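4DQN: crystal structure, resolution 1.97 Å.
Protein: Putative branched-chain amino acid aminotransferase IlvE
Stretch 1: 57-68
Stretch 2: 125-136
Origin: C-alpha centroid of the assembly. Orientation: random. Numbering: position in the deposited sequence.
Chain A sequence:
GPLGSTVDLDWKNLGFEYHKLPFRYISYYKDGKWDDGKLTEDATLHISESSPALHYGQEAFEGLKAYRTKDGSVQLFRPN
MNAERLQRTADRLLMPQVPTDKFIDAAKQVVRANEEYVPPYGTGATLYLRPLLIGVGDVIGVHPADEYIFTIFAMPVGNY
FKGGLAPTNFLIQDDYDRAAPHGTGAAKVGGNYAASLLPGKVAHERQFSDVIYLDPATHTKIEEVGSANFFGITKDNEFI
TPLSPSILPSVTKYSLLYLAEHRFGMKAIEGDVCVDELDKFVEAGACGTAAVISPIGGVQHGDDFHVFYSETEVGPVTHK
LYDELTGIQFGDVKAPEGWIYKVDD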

# COMPACT_ATOMS: atom_id res chain seq x y z
N GLY A 57 0.19 5.15 -1.88
CA GLY A 57 0.25 3.80 -2.42
C GLY A 57 -0.41 3.63 -3.78
O GLY A 57 -0.91 2.54 -4.12
N GLN A 58 -0.42 4.68 -4.58
CA GLN A 58 -1.11 4.56 -5.87
C GLN A 58 -0.13 3.96 -6.87
O GLN A 58 0.54 4.68 -7.63
CB GLN A 58 -1.68 5.90 -6.35
CG GLN A 58 -2.81 5.71 -7.36
CD GLN A 58 -3.25 7.01 -8.01
OE1 GLN A 58 -2.54 8.02 -7.99
NE2 GLN A 58 -4.44 6.99 -8.62
N GLU A 59 -0.06 2.63 -6.84
CA GLU A 59 0.95 1.90 -7.61
C GLU A 59 0.46 0.48 -7.85
O GLU A 59 -0.31 -0.08 -7.05
CB GLU A 59 2.26 1.87 -6.82
CG GLU A 59 2.11 1.18 -5.46
CD GLU A 59 3.34 1.26 -4.61
OE1 GLU A 59 3.67 0.25 -3.94
OE2 GLU A 59 3.99 2.33 -4.58
N ALA A 60 0.90 -0.11 -8.96
CA ALA A 60 0.52 -1.46 -9.32
C ALA A 60 1.61 -2.05 -10.19
O ALA A 60 2.36 -1.33 -10.85
CB ALA A 60 -0.80 -1.45 -10.07
N PHE A 61 1.70 -3.38 -10.20
CA PHE A 61 2.69 -4.00 -11.07
C PHE A 61 2.18 -5.31 -11.63
O PHE A 61 1.13 -5.81 -11.23
CB PHE A 61 4.04 -4.16 -10.35
CG PHE A 61 4.04 -5.22 -9.27
CD1 PHE A 61 4.41 -6.53 -9.55
CD2 PHE A 61 3.72 -4.88 -7.96
CE1 PHE A 61 4.43 -7.50 -8.55
CE2 PHE A 61 3.74 -5.84 -6.95
CZ PHE A 61 4.10 -7.15 -7.25
N GLU A 62 2.90 -5.82 -12.62
CA GLU A 62 2.65 -7.13 -13.18
C GLU A 62 3.95 -7.90 -13.22
O GLU A 62 5.03 -7.38 -12.90
CB GLU A 62 2.03 -7.02 -14.57
CG GLU A 62 0.53 -6.92 -14.53
CD GLU A 62 -0.12 -8.17 -13.95
OE1 GLU A 62 0.45 -9.28 -14.13
OE2 GLU A 62 -1.20 -8.05 -13.33
N GLY A 63 3.84 -9.17 -13.61
CA GLY A 63 4.99 -10.03 -13.74
C GLY A 63 4.67 -11.06 -14.79
O GLY A 63 3.63 -11.73 -14.71
N LEU A 64 5.55 -11.20 -15.78
CA LEU A 64 5.33 -12.18 -16.84
C LEU A 64 6.68 -12.53 -17.43
O LEU A 64 7.65 -11.78 -17.27
CB LEU A 64 4.36 -11.66 -17.91
CG LEU A 64 4.71 -10.44 -18.77
CD1 LEU A 64 3.82 -10.38 -20.01
CD2 LEU A 64 4.62 -9.12 -17.98
N LYS A 65 6.76 -13.68 -18.10
CA LYS A 65 8.05 -14.17 -18.57
C LYS A 65 8.12 -14.29 -20.09
O LYS A 65 7.10 -14.52 -20.75
CB LYS A 65 8.36 -15.53 -17.92
CG LYS A 65 8.83 -15.41 -16.47
CD LYS A 65 8.83 -16.77 -15.77
CE LYS A 65 9.51 -16.70 -14.42
NZ LYS A 65 9.46 -18.02 -13.71
N ALA A 66 9.33 -14.12 -20.63
CA ALA A 66 9.59 -14.42 -22.04
C ALA A 66 10.42 -15.69 -22.05
O ALA A 66 11.34 -15.85 -21.25
CB ALA A 66 10.36 -13.26 -22.72
N TYR A 67 10.08 -16.60 -22.97
CA TYR A 67 10.67 -17.93 -22.98
C TYR A 67 11.37 -18.14 -24.31
O TYR A 67 10.78 -17.89 -25.36
CB TYR A 67 9.55 -18.98 -22.85
CG TYR A 67 8.71 -18.84 -21.59
CD1 TYR A 67 7.63 -17.95 -21.55
CD2 TYR A 67 8.98 -19.60 -20.46
CE1 TYR A 67 6.86 -17.81 -20.39
CE2 TYR A 67 8.22 -19.47 -19.31
CZ TYR A 67 7.16 -18.58 -19.28
OH TYR A 67 6.40 -18.47 -18.14
N ARG A 68 12.62 -18.60 -24.29
CA ARG A 68 13.26 -19.00 -25.55
C ARG A 68 12.88 -20.44 -25.90
O ARG A 68 12.91 -21.33 -25.04
CB ARG A 68 14.78 -18.85 -25.48
CG ARG A 68 15.44 -18.92 -26.85
CD ARG A 68 16.95 -18.79 -26.76
NE ARG A 68 17.37 -17.49 -26.23
CZ ARG A 68 17.45 -16.38 -26.96
NH1 ARG A 68 17.12 -16.40 -28.25
NH2 ARG A 68 17.86 -15.24 -26.41
N ALA A 125 15.53 -21.19 -17.51
CA ALA A 125 15.59 -19.79 -17.13
C ALA A 125 14.88 -18.93 -18.18
O ALA A 125 14.73 -19.32 -19.34
CB ALA A 125 17.02 -19.35 -16.96
N THR A 126 14.45 -17.74 -17.76
CA THR A 126 13.59 -16.91 -18.60
C THR A 126 13.94 -15.44 -18.45
O THR A 126 14.73 -15.06 -17.59
CB THR A 126 12.11 -17.08 -18.20
OG1 THR A 126 11.96 -16.75 -16.81
CG2 THR A 126 11.63 -18.51 -18.44
N LEU A 127 13.35 -14.59 -19.29
CA LEU A 127 13.46 -13.16 -19.10
C LEU A 127 12.21 -12.69 -18.36
O LEU A 127 11.11 -12.74 -18.90
CB LEU A 127 13.59 -12.42 -20.44
CG LEU A 127 13.86 -10.91 -20.28
CD1 LEU A 127 15.27 -10.68 -19.78
CD2 LEU A 127 13.63 -10.14 -21.59
N TYR A 128 12.37 -12.25 -17.12
CA TYR A 128 11.23 -11.78 -16.34
C TYR A 128 10.96 -10.30 -16.64
O TYR A 128 11.87 -9.48 -16.59
CB TYR A 128 11.50 -11.97 -14.85
CG TYR A 128 10.36 -11.52 -13.95
CD1 TYR A 128 9.17 -12.25 -13.86
CD2 TYR A 128 10.48 -10.37 -13.18
CE1 TYR A 128 8.13 -11.83 -13.04
CE2 TYR A 128 9.46 -9.95 -12.35
CZ TYR A 128 8.29 -10.68 -12.28
OH TYR A 128 7.27 -10.25 -11.47
N LEU A 129 9.70 -9.99 -16.95
CA LEU A 129 9.28 -8.63 -17.23
C LEU A 129 8.51 -8.11 -16.03
O LEU A 129 7.63 -8.81 -15.52
CB LEU A 129 8.36 -8.60 -18.45
CG LEU A 129 9.03 -8.37 -19.81
CD1 LEU A 129 10.15 -9.34 -20.03
CD2 LEU A 129 8.03 -8.50 -20.95
N ARG A 130 8.83 -6.90 -15.60
CA ARG A 130 8.12 -6.22 -14.53
C ARG A 130 7.51 -4.89 -15.03
O ARG A 130 8.18 -3.84 -15.01
CB ARG A 130 9.08 -5.94 -13.37
CG ARG A 130 8.45 -5.15 -12.22
CD ARG A 130 7.38 -5.99 -11.53
NE ARG A 130 7.59 -5.89 -10.11
CZ ARG A 130 7.80 -6.91 -9.29
NH1 ARG A 130 7.78 -8.18 -9.71
NH2 ARG A 130 7.99 -6.64 -8.03
N PRO A 131 6.24 -4.94 -15.49
CA PRO A 131 5.49 -3.72 -15.77
C PRO A 131 5.11 -3.05 -14.45
O PRO A 131 4.80 -3.73 -13.48
CB PRO A 131 4.24 -4.23 -16.51
CG PRO A 131 4.61 -5.62 -16.99
CD PRO A 131 5.52 -6.15 -15.93
N LEU A 132 5.16 -1.72 -14.43
CA LEU A 132 4.87 -0.95 -13.23
C LEU A 132 4.04 0.24 -13.66
O LEU A 132 4.36 0.89 -14.66
CB LEU A 132 6.17 -0.47 -12.59
CG LEU A 132 6.10 0.51 -11.42
CD1 LEU A 132 5.64 -0.20 -10.15
CD2 LEU A 132 7.44 1.16 -11.19
N LEU A 133 3.00 0.54 -12.89
CA LEU A 133 2.09 1.64 -13.19
C LEU A 133 1.96 2.47 -11.92
O LEU A 133 1.46 1.97 -10.91
CB LEU A 133 0.71 1.09 -13.60
CG LEU A 133 -0.43 2.09 -13.86
CD1 LEU A 133 -0.05 3.02 -15.02
CD2 LEU A 133 -1.74 1.32 -14.18
N ILE A 134 2.41 3.72 -11.97
CA ILE A 134 2.48 4.55 -10.77
C ILE A 134 1.89 5.94 -10.95
O ILE A 134 2.05 6.57 -12.01
CB ILE A 134 3.93 4.71 -10.27
CG1 ILE A 134 4.87 5.10 -11.42
CG2 ILE A 134 4.42 3.42 -9.60
CD1 ILE A 134 6.28 5.48 -10.92
N GLY A 135 1.22 6.42 -9.91
CA GLY A 135 0.76 7.81 -9.86
C GLY A 135 1.90 8.74 -9.49
O GLY A 135 2.54 8.56 -8.44
N VAL A 136 2.16 9.73 -10.33
CA VAL A 136 3.24 10.70 -10.10
C VAL A 136 2.71 12.13 -10.13
O VAL A 136 1.50 12.34 -9.96
CB VAL A 136 4.42 10.49 -11.08
CG1 VAL A 136 5.03 9.11 -10.84
CG2 VAL A 136 3.98 10.62 -12.56
O HOH W 1 12.58 -18.87 -14.98
O HOH W 2 14.65 -18.91 -22.07

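The two stretches pair as antiparallel strands, and eight backbone hydrogen bonds link them. At one end Gly135 N donates to Gln58 O (2.9 Å) along a nearly straight line. Ala60 and Leu133 then exchange a pair of bonds, Ala60 N to Leu133 O at 2.9 Å and Leu133 N to Ala60 O at 2.8 Å. Further along, Leu64 pairs with Leu129 (Leu64 N to Leu129 O 3.2 Å, Leu129 N to Leu64 O 2.7 Å) and Ala66 with Leu127 (Ala66 N to Leu127 O 2.8 Å, Leu127 N to Ala66 O 3.1 Å).

Between these pairs the ladder is interrupted at Pro131. Glu62 N still donates to Pro131 O (3.0 Å), but proline has no amide hydrogen to return the bond, and Glu62 O is left buried without a hydrogen-bonding partner; its close neighbour is Arg130 CD at 3.1 Å. Carbonyls also receive CA-H...O contacts, as where Phe61 CA lies 3.2 Å from Pro131 O and Gly63 CA 3.4 Å from Leu129 O.

Apolar packing covers the sheet face that carries Ala60, Leu64, Ala66, Leu127, Leu129 and Leu133. Leu64, with chi1 in p, brings CD2 to 3.6 Å from Pro131 CG and 3.8 Å from Leu129 CB, so a single methyl, CD2, touches both neighbours. In the hydrogen-bonded pair Ala66–Leu127 the backbone sets the two side chains side by side, with Ala66 CB 4.0 Å from Leu127 CB.

The other face, with Phe61, Lys65, Tyr128 and Leu132, mixes aromatic, aliphatic and charged groups. The CA-to-CB bond of Arg130 points away from stretch 1, yet its long side chain returns to lay the guanidinium flat on the Phe61 ring, centres 3.9 Å apart and planes at 23°. A flat cation suits this place because it can cover an aromatic face while its edge nitrogens remain free to bond: Arg130 NH1 donates a weak hydrogen bond to Tyr128 OH (2.8 Å). Lys65 contributes its aliphatic portion, with CG at the edge of the Tyr128 ring and CD 3.3 Å from Thr126 OG1, while water 1 accepts from Thr126 OG1 (2.9 Å) and, weakly, from Lys65 NZ (3.5 Å). The methyl of Thr126 meets Tyr67, CG2 to CD2 at 3.5 Å.

Two glycines fit where space is short. An ideal CB on Gly63 would lie 2.2 Å from Tyr128 OH, and one on Gly135 would lie 2.3 Å from Gln58 OE1. Altogether the contact buries 896 Å², summed over both stretches.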